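PDB 3FJV: DUF3501 family protein from Burkholderia pseudomallei K96243, which is of unknown function but folds as an antiparallel beta sheet packed with helices and pairs with a second copy of itself. Local coordinates for residues R33-G38 with L43-E48; E57-E62 with D68-E73; G110-V115 with I128-L133. All blocks are in the same frame, centred on the assembly; numbering follows the deposited sequence.

Contact 1. Residues R33-G38 with L43-E48; sequences RAVSIG and LLFEDE
Val35 and Leu43 join the two backbones as a hydrogen-bonded antiparallel pair: Val35 N donates to Leu43 O at 2.9 Å and Leu43 N to Val35 O at 2.8 Å, both almost straight. One step on, Ala34 and Leu44 form the non-hydrogen-bonded pair, and Phe45 N closes the ladder on Arg33 O. These are the two arms of a beta hairpin, strands 34-37 and 41-45, with 34-37 at one edge of the chain's sheet.

The apolar contacts split by face. Val35, Leu43 and Phe45 share one, where Val35 CG2 reaches the edge of the Phe45 ring at CE2, 3.8 Å away; Val185 and Leu189 of helix 183-190 pack on this side. On the other face Leu44 CD1 lies against Ala34 CB.

Arg33 supplies the polar end. Its chain bends at chi2 and chi3, bringing the guanidinium alongside the backbone of Phe45 and Glu46. NE donates to Phe45 O at 2.9 Å; the oxygen lies in the guanidinium plane, yet NE stands 56° out of the carbonyl plane. Asp47 OD2 sits over one face of the group, 3.4 Å from NE, a salt bridge of charges alone. Asp192 also pairs with Arg33 NH2 and His29 with Asp47 OD2.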
loop_
_atom_site.group_PDB
_atom_site.type_symbol
_atom_site.label_atom_id
_atom_site.label_comp_id
_atom_site.label_asym_id
_atom_site.label_seq_id
_atom_site.Cartn_x
_atom_site.Cartn_y
_atom_site.Cartn_z
ATOM N N ARG A 33 12.235 8.356 -18.519
ATOM C CA ARG A 33 12.281 8.478 -17.034
ATOM C C ARG A 33 12.228 7.131 -16.308
ATOM O O ARG A 33 12.510 7.057 -15.107
ATOM C CB ARG A 33 11.095 9.345 -16.583
ATOM C CG ARG A 33 10.987 10.728 -17.206
ATOM C CD ARG A 33 12.188 11.593 -16.953
ATOM N NE ARG A 33 12.378 11.834 -15.511
ATOM C CZ ARG A 33 13.212 12.722 -14.988
ATOM N NH1 ARG A 33 14.069 13.387 -15.752
ATOM N NH2 ARG A 33 13.229 12.892 -13.669
ATOM N N ALA A 34 11.845 6.052 -16.995
ATOM C CA ALA A 34 11.596 4.794 -16.303
ATOM C C ALA A 34 12.756 3.816 -16.432
ATOM O O ALA A 34 13.349 3.734 -17.494
ATOM C CB ALA A 34 10.341 4.151 -16.817
ATOM N N VAL A 35 13.073 3.114 -15.336
ATOM C CA VAL A 35 14.071 2.032 -15.313
ATOM C C VAL A 35 13.498 0.799 -14.582
ATOM O O VAL A 35 12.815 0.942 -13.580
ATOM C CB VAL A 35 15.355 2.447 -14.573
ATOM C CG1 VAL A 35 16.445 1.415 -14.830
ATOM C CG2 VAL A 35 15.824 3.890 -14.966
ATOM N N SER A 36 13.783 -0.399 -15.075
ATOM C CA SER A 36 13.463 -1.629 -14.378
ATOM C C SER A 36 14.665 -2.132 -13.641
ATOM O O SER A 36 15.783 -1.903 -14.086
ATOM C CB SER A 36 13.024 -2.658 -15.385
ATOM O OG SER A 36 11.730 -2.311 -15.766
ATOM N N ILE A 37 14.456 -2.799 -12.507
ATOM C CA ILE A 37 15.567 -3.366 -11.749
ATOM C C ILE A 37 15.148 -4.821 -11.496
ATOM O O ILE A 37 14.308 -5.114 -10.635
ATOM C CB ILE A 37 15.836 -2.660 -10.394
ATOM C CG1 ILE A 37 16.103 -1.157 -10.555
ATOM C CG2 ILE A 37 17.068 -3.268 -9.729
ATOM C CD1 ILE A 37 16.248 -0.430 -9.109
ATOM N N GLY A 38 15.705 -5.720 -12.287
ATOM C CA GLY A 38 15.258 -7.116 -12.294
ATOM C C GLY A 38 13.857 -7.202 -12.842
ATOM O O GLY A 38 13.440 -6.307 -13.577
ATOM N N LEU A 43 11.386 1.679 -11.281
ATOM C CA LEU A 43 11.599 3.036 -10.771
ATOM C C LEU A 43 11.155 4.028 -11.845
ATOM O O LEU A 43 11.480 3.871 -13.008
ATOM C CB LEU A 43 13.095 3.356 -10.516
ATOM C CG LEU A 43 13.851 3.006 -9.244
ATOM C CD1 LEU A 43 15.247 3.547 -9.378
ATOM C CD2 LEU A 43 13.181 3.590 -8.023
ATOM N N LEU A 44 10.417 5.054 -11.431
ATOM C CA LEU A 44 10.104 6.183 -12.282
ATOM C C LEU A 44 10.753 7.385 -11.681
ATOM O O LEU A 44 10.389 7.805 -10.568
ATOM C CB LEU A 44 8.607 6.409 -12.445
ATOM C CG LEU A 44 8.228 7.548 -13.438
ATOM C CD1 LEU A 44 8.480 7.110 -14.872
ATOM C CD2 LEU A 44 6.752 7.918 -13.193
ATOM N N PHE A 45 11.720 7.952 -12.412
ATOM C CA PHE A 45 12.329 9.207 -11.998
ATOM C C PHE A 45 11.368 10.350 -12.272
ATOM O O PHE A 45 10.900 10.531 -13.404
ATOM C CB PHE A 45 13.679 9.399 -12.665
ATOM C CG PHE A 45 14.707 8.510 -12.103
ATOM C CD1 PHE A 45 15.417 8.913 -10.973
ATOM C CD2 PHE A 45 14.905 7.218 -12.618
ATOM C CE1 PHE A 45 16.392 8.089 -10.398
ATOM C CE2 PHE A 45 15.850 6.365 -12.071
ATOM C CZ PHE A 45 16.599 6.787 -10.909
ATOM N N GLU A 46 11.037 11.084 -11.224
ATOM C CA GLU A 46 9.955 12.068 -11.265
ATOM C C GLU A 46 10.420 13.461 -11.680
ATOM O O GLU A 46 11.508 13.930 -11.281
ATOM C CB GLU A 46 9.212 12.113 -9.929
ATOM C CG GLU A 46 8.683 10.776 -9.466
ATOM C CD GLU A 46 7.310 10.356 -10.064
ATOM O OE1 GLU A 46 6.740 11.131 -10.875
ATOM O OE2 GLU A 46 6.772 9.296 -9.626
ATOM N N ASP A 47 9.610 14.129 -12.497
ATOM C CA ASP A 47 9.880 15.520 -12.899
ATOM C C ASP A 47 8.572 16.321 -12.991
ATOM O O ASP A 47 7.522 15.839 -12.546
ATOM C CB ASP A 47 10.712 15.551 -14.220
ATOM C CG ASP A 47 9.956 14.946 -15.429
ATOM O OD1 ASP A 47 8.692 14.837 -15.355
ATOM O OD2 ASP A 47 10.605 14.589 -16.457
ATOM N N GLU A 48 8.631 17.560 -13.499
ATOM C CA GLU A 48 7.423 18.401 -13.574
ATOM C C GLU A 48 6.270 17.683 -14.324
ATOM O O GLU A 48 5.108 17.711 -13.915
ATOM C CB GLU A 48 7.726 19.746 -14.230
ATOM C CG GLU A 48 6.515 20.706 -14.176
ATOM C CD GLU A 48 6.737 22.014 -14.874
ATOM O OE1 GLU A 48 7.537 22.077 -15.817
ATOM O OE2 GLU A 48 5.996 22.952 -14.569
#

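Contact 2. Residues E57-E62 with D68-E73; sequences EMLHIE and DGIQAE
A helical hairpin, helix 48-62 turning back through a short loop into helix 67-77, carries this contact at the dimer interface. The two short segments run roughly antiparallel, 137° between their directions, with axes 10.6 Å apart at closest approach. Leu59 does the apolar work: its CD2 slides alongside the Glu73 chain, 3.6 Å from CG, and also reaches Ile70, 4.2 Å from backbone CA and 4.3 Å from CG1. CD1 continues the Leu59 chain (chi2 173°), while CD2, the other branch, faces the partner helix. Ile64, in the loop between the helices, touches both Leu59 and Glu73.

Selenomethionine Met58 crosses Glu73 at about a right angle, its CG 3.5 Å from Glu73 OE1. The methyl CE lies 3.7 Å from the same oxygen, since bends at chi2 and chi3 turn the end of the chain back toward it. Gln100 of the second subunit packs on Met58.

No hydrogen bond links the two segments; the buried carboxylate of Glu73 lies against CG and CE of Met58, and its charge is met from outside the pair. Its OE2 forms a salt bridge with Arg107 of the second subunit, which probably favours the ionised form and ties this helix pair to that subunit.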
loop_
_atom_site.group_PDB
_atom_site.type_symbol
_atom_site.label_atom_id
_atom_site.label_comp_id
_atom_site.label_asym_id
_atom_site.label_seq_id
_atom_site.Cartn_x
_atom_site.Cartn_y
_atom_site.Cartn_z
ATOM N N GLU A 57 -4.487 13.824 -12.130
ATOM C CA GLU A 57 -5.184 12.556 -12.055
ATOM C C GLU A 57 -5.889 12.356 -10.697
ATOM O O GLU A 57 -7.081 12.027 -10.637
ATOM C CB GLU A 57 -4.212 11.399 -12.370
ATOM C CG GLU A 57 -3.973 11.129 -13.883
ATOM C CD GLU A 57 -5.238 10.745 -14.597
ATOM O OE1 GLU A 57 -5.819 9.702 -14.233
ATOM O OE2 GLU A 57 -5.691 11.497 -15.476
HETATM N N MSE A 58 -5.192 12.672 -9.625
HETATM C CA MSE A 58 -5.802 12.587 -8.319
HETATM C C MSE A 58 -7.010 13.513 -8.172
HETATM O O MSE A 58 -8.076 13.082 -7.725
HETATM C CB MSE A 58 -4.799 12.927 -7.211
HETATM C CG MSE A 58 -5.379 12.795 -5.738
HETATM SE SE MSE A 58 -5.596 11.030 -5.074
HETATM C CE MSE A 58 -3.883 10.803 -4.138
ATOM N N LEU A 59 -6.812 14.779 -8.524
ATOM C CA LEU A 59 -7.883 15.759 -8.491
ATOM C C LEU A 59 -9.073 15.323 -9.344
ATOM O O LEU A 59 -10.225 15.424 -8.893
ATOM C CB LEU A 59 -7.385 17.142 -8.905
ATOM C CG LEU A 59 -6.237 17.745 -8.078
ATOM C CD1 LEU A 59 -5.717 19.063 -8.694
ATOM C CD2 LEU A 59 -6.618 17.916 -6.598
ATOM N N HIS A 60 -8.804 14.788 -10.532
ATOM C CA HIS A 60 -9.864 14.362 -11.452
ATOM C C HIS A 60 -10.736 13.209 -10.879
ATOM O O HIS A 60 -11.995 13.285 -10.828
ATOM C CB HIS A 60 -9.280 13.936 -12.792
ATOM C CG HIS A 60 -10.318 13.405 -13.764
ATOM N ND1 HIS A 60 -11.067 14.228 -14.568
ATOM C CD2 HIS A 60 -10.746 12.145 -14.024
ATOM C CE1 HIS A 60 -11.911 13.499 -15.287
ATOM N NE2 HIS A 60 -11.730 12.232 -14.982
ATOM N N ILE A 61 -10.051 12.182 -10.386
ATOM C CA ILE A 61 -10.701 10.983 -9.905
ATOM C C ILE A 61 -11.474 11.262 -8.606
ATOM O O ILE A 61 -12.578 10.761 -8.451
ATOM C CB ILE A 61 -9.675 9.826 -9.694
ATOM C CG1 ILE A 61 -9.212 9.304 -11.068
ATOM C CG2 ILE A 61 -10.324 8.693 -8.931
ATOM C CD1 ILE A 61 -7.880 8.405 -11.041
ATOM N N GLU A 62 -10.870 12.034 -7.704
ATOM C CA GLU A 62 -11.445 12.397 -6.415
ATOM C C GLU A 62 -12.375 13.612 -6.541
ATOM O O GLU A 62 -13.056 13.906 -5.602
ATOM C CB GLU A 62 -10.350 12.657 -5.361
ATOM C CG GLU A 62 -9.441 11.462 -5.101
ATOM C CD GLU A 62 -10.198 10.276 -4.568
ATOM O OE1 GLU A 62 -10.868 10.432 -3.533
ATOM O OE2 GLU A 62 -10.149 9.188 -5.179
ATOM N N ASP A 68 -8.146 24.266 -0.194
ATOM C CA ASP A 68 -7.402 23.493 0.793
ATOM C C ASP A 68 -7.146 22.075 0.275
ATOM O O ASP A 68 -6.070 21.535 0.488
ATOM C CB ASP A 68 -8.116 23.439 2.133
ATOM C CG ASP A 68 -8.092 24.757 2.888
ATOM O OD1 ASP A 68 -7.345 25.688 2.523
ATOM O OD2 ASP A 68 -8.862 24.854 3.866
ATOM N N GLY A 69 -8.123 21.496 -0.422
ATOM C CA GLY A 69 -7.998 20.149 -0.979
ATOM C C GLY A 69 -7.004 20.052 -2.121
ATOM O O GLY A 69 -6.251 19.072 -2.221
ATOM N N ILE A 70 -7.028 21.034 -3.011
ATOM C CA ILE A 70 -5.982 21.127 -4.041
ATOM C C ILE A 70 -4.609 21.241 -3.372
ATOM O O ILE A 70 -3.687 20.520 -3.704
ATOM C CB ILE A 70 -6.208 22.310 -5.021
ATOM C CG1 ILE A 70 -7.514 22.086 -5.814
ATOM C CG2 ILE A 70 -4.989 22.449 -5.932
ATOM C CD1 ILE A 70 -8.177 23.336 -6.373
ATOM N N GLN A 71 -4.474 22.143 -2.402
ATOM C CA GLN A 71 -3.172 22.354 -1.754
ATOM C C GLN A 71 -2.670 21.091 -1.085
ATOM O O GLN A 71 -1.471 20.805 -1.131
ATOM C CB GLN A 71 -3.207 23.495 -0.717
ATOM C CG GLN A 71 -1.803 23.957 -0.241
ATOM C CD GLN A 71 -0.915 24.373 -1.406
ATOM O OE1 GLN A 71 -1.312 25.212 -2.199
ATOM N NE2 GLN A 71 0.302 23.800 -1.497
ATOM N N ALA A 72 -3.585 20.324 -0.499
ATOM C CA ALA A 72 -3.234 19.093 0.196
ATOM C C ALA A 72 -2.657 18.055 -0.787
ATOM O O ALA A 72 -1.774 17.293 -0.416
ATOM C CB ALA A 72 -4.453 18.532 0.957
ATOM N N GLU A 73 -3.153 18.017 -2.030
ATOM C CA GLU A 73 -2.543 17.104 -2.994
ATOM C C GLU A 73 -1.187 17.599 -3.454
ATOM O O GLU A 73 -0.265 16.809 -3.588
ATOM C CB GLU A 73 -3.439 16.858 -4.210
ATOM C CG GLU A 73 -4.835 16.321 -3.915
ATOM C CD GLU A 73 -4.825 15.063 -3.049
ATOM O OE1 GLU A 73 -3.803 14.316 -3.009
ATOM O OE2 GLU A 73 -5.859 14.826 -2.398
#

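Contact 3. Residues G110-V115 with I128-L133; sequences GIEDRV and IADEDL
Glu112 lays its CG against the methyl of Ala129, only 3.4 Å from CB, while its own CB sits 3.8 Å from the same carbon. The 3-10 turn 111-113, which leads into strand 115-119, here rests on the C-terminal end of the neighbouring antiparallel strand 125-129, where the chain leaves the sheet for the type I turn from Asp130 to Leu133. Chi1 of 69° places Glu112 CG between the backbone N and the carbonyl carbon; CG is the Glu112 atom nearest Asp130 OD2 (3.8 Å), and the bend at chi2 (-81°) turns the carboxylate away from it. Backbone O of Glu112 is buried here and has no partner anywhere in the model.

The two acids cross at about a right angle, their carboxylate planes 45° apart, with Glu112 OE2 4.2 Å from Asp130 OD2. A water bridges them from one side, 3.0 Å from Glu112 OE2 and 2.7 Å from Asp130 OD2, and probably eases the repulsion, though it has more acceptors near it than protons to give. Asp130 is well gripped beyond this pair: OD2 is hydrogen-bonded to His145 and OD1 to Phe146 N, and OD1 also makes a salt bridge with Arg102 of the second subunit.

Asp113 works through a separate water. That molecule donates to Asp113 OD1 at 2.7 Å and accepts from Ala129 N at 2.8 Å, bridging the turn to the strand's backbone.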
loop_
_atom_site.group_PDB
_atom_site.type_symbol
_atom_site.label_atom_id
_atom_site.label_comp_id
_atom_site.label_asym_id
_atom_site.label_seq_id
_atom_site.Cartn_x
_atom_site.Cartn_y
_atom_site.Cartn_z
ATOM N N GLY A 110 12.519 -3.601 3.715
ATOM C CA GLY A 110 13.719 -2.761 3.713
ATOM C C GLY A 110 14.386 -2.641 2.351
ATOM O O GLY A 110 15.401 -1.984 2.227
ATOM N N ILE A 111 13.810 -3.231 1.314
ATOM C CA ILE A 111 14.417 -3.114 -0.041
ATOM C C ILE A 111 14.547 -1.679 -0.538
ATOM O O ILE A 111 15.494 -1.339 -1.244
ATOM C CB ILE A 111 13.666 -3.982 -1.089
ATOM C CG1 ILE A 111 14.535 -4.160 -2.328
ATOM C CG2 ILE A 111 12.268 -3.414 -1.430
ATOM C CD1 ILE A 111 14.039 -5.252 -3.283
ATOM N N GLU A 112 13.610 -0.823 -0.170
ATOM C CA GLU A 112 13.658 0.584 -0.572
ATOM C C GLU A 112 14.910 1.335 -0.111
ATOM O O GLU A 112 15.231 2.372 -0.665
ATOM C CB GLU A 112 12.407 1.319 -0.117
ATOM C CG GLU A 112 12.253 1.530 1.404
ATOM C CD GLU A 112 11.711 0.290 2.147
ATOM O OE1 GLU A 112 11.642 -0.787 1.550
ATOM O OE2 GLU A 112 11.353 0.401 3.325
ATOM N N ASP A 113 15.593 0.803 0.909
ATOM C CA ASP A 113 16.840 1.365 1.439
ATOM C C ASP A 113 18.086 0.793 0.740
ATOM O O ASP A 113 19.171 1.273 0.998
ATOM C CB ASP A 113 17.030 0.966 2.926
ATOM C CG ASP A 113 15.876 1.341 3.791
ATOM O OD1 ASP A 113 15.288 2.403 3.557
ATOM O OD2 ASP A 113 15.607 0.600 4.772
ATOM N N ARG A 114 17.927 -0.238 -0.102
ATOM C CA ARG A 114 19.064 -1.011 -0.648
ATOM C C ARG A 114 19.251 -0.822 -2.150
ATOM O O ARG A 114 20.137 -1.408 -2.733
ATOM C CB ARG A 114 18.893 -2.491 -0.340
ATOM C CG ARG A 114 18.654 -2.845 1.101
ATOM C CD ARG A 114 19.585 -2.153 2.058
ATOM N NE ARG A 114 21.002 -2.293 1.710
ATOM C CZ ARG A 114 21.993 -1.763 2.424
ATOM N NH1 ARG A 114 21.727 -1.107 3.528
ATOM N NH2 ARG A 114 23.263 -1.922 2.051
ATOM N N VAL A 115 18.455 0.068 -2.740
ATOM C CA VAL A 115 18.587 0.469 -4.138
ATOM C C VAL A 115 19.597 1.580 -4.204
ATOM O O VAL A 115 19.498 2.554 -3.507
ATOM C CB VAL A 115 17.235 0.958 -4.739
ATOM C CG1 VAL A 115 17.463 1.664 -6.114
ATOM C CG2 VAL A 115 16.242 -0.224 -4.844
ATOM N N ILE A 128 17.370 7.302 -0.105
ATOM C CA ILE A 128 16.753 7.587 1.193
ATOM C C ILE A 128 15.266 7.554 0.928
ATOM O O ILE A 128 14.770 8.349 0.109
ATOM C CB ILE A 128 17.152 8.975 1.758
ATOM C CG1 ILE A 128 18.675 9.096 1.871
ATOM C CG2 ILE A 128 16.503 9.196 3.126
ATOM C CD1 ILE A 128 19.289 8.053 2.775
ATOM N N ALA A 129 14.565 6.627 1.586
ATOM C CA ALA A 129 13.156 6.330 1.293
ATOM C C ALA A 129 12.149 6.879 2.283
ATOM O O ALA A 129 12.394 6.883 3.493
ATOM C CB ALA A 129 12.971 4.803 1.192
ATOM N N ASP A 130 11.020 7.339 1.763
ATOM C CA ASP A 130 9.782 7.510 2.555
ATOM C C ASP A 130 9.935 8.483 3.723
ATOM O O ASP A 130 9.319 8.310 4.781
ATOM C CB ASP A 130 9.249 6.120 3.035
ATOM C CG ASP A 130 9.092 5.116 1.890
ATOM O OD1 ASP A 130 8.609 5.527 0.787
ATOM O OD2 ASP A 130 9.447 3.927 2.110
ATOM N N GLU A 131 10.675 9.572 3.496
ATOM C CA GLU A 131 10.907 10.549 4.560
ATOM C C GLU A 131 9.622 11.308 4.912
ATOM O O GLU A 131 9.504 11.889 5.968
ATOM C CB GLU A 131 11.972 11.530 4.138
ATOM C CG GLU A 131 13.364 10.923 4.157
ATOM C CD GLU A 131 14.356 11.813 3.466
ATOM O OE1 GLU A 131 14.250 11.968 2.205
ATOM O OE2 GLU A 131 15.221 12.371 4.201
ATOM N N ASP A 132 8.662 11.291 3.999
ATOM C CA ASP A 132 7.369 11.896 4.249
ATOM C C ASP A 132 6.457 11.084 5.146
ATOM O O ASP A 132 5.356 11.532 5.494
ATOM C CB ASP A 132 6.678 12.178 2.925
ATOM C CG ASP A 132 6.464 10.941 2.103
ATOM O OD1 ASP A 132 7.385 10.109 1.984
ATOM O OD2 ASP A 132 5.368 10.788 1.571
ATOM N N LEU A 133 6.869 9.875 5.508
ATOM C CA LEU A 133 6.022 9.078 6.341
ATOM C C LEU A 133 6.620 9.006 7.730
ATOM O O LEU A 133 7.838 8.737 7.901
ATOM C CB LEU A 133 5.856 7.669 5.789
ATOM C CG LEU A 133 5.133 7.549 4.427
ATOM C CD1 LEU A 133 5.044 6.090 4.103
ATOM C CD2 LEU A 133 3.753 8.241 4.501
HETATM O O HOH W 1 10.496 3.071 4.503
HETATM O O HOH W 2 15.935 5.004 3.362
#

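Overall arrangement
The contacts come in the order 1, 2, 3 along the chain, without overlap. Contacts 1 and 3 belong to the same antiparallel sheet, at the hairpin 34-37/41-45 and around strands 115-119 and 125-129; their centres are 15 Å apart, yet they touch where Ile37 CD1 meets Val115 CG1 at 3.9 Å. Contact 2 stands off in the helical part, its centre 23 Å from contact 1 and 25 Å from contact 3, although helix 48-62 directly follows strand 41-45. Contacts 2 and 3 both meet the second subunit, whereas contact 1 does not, so dimerisation draws on the helical hairpin and on the turn that follows strand 125-129.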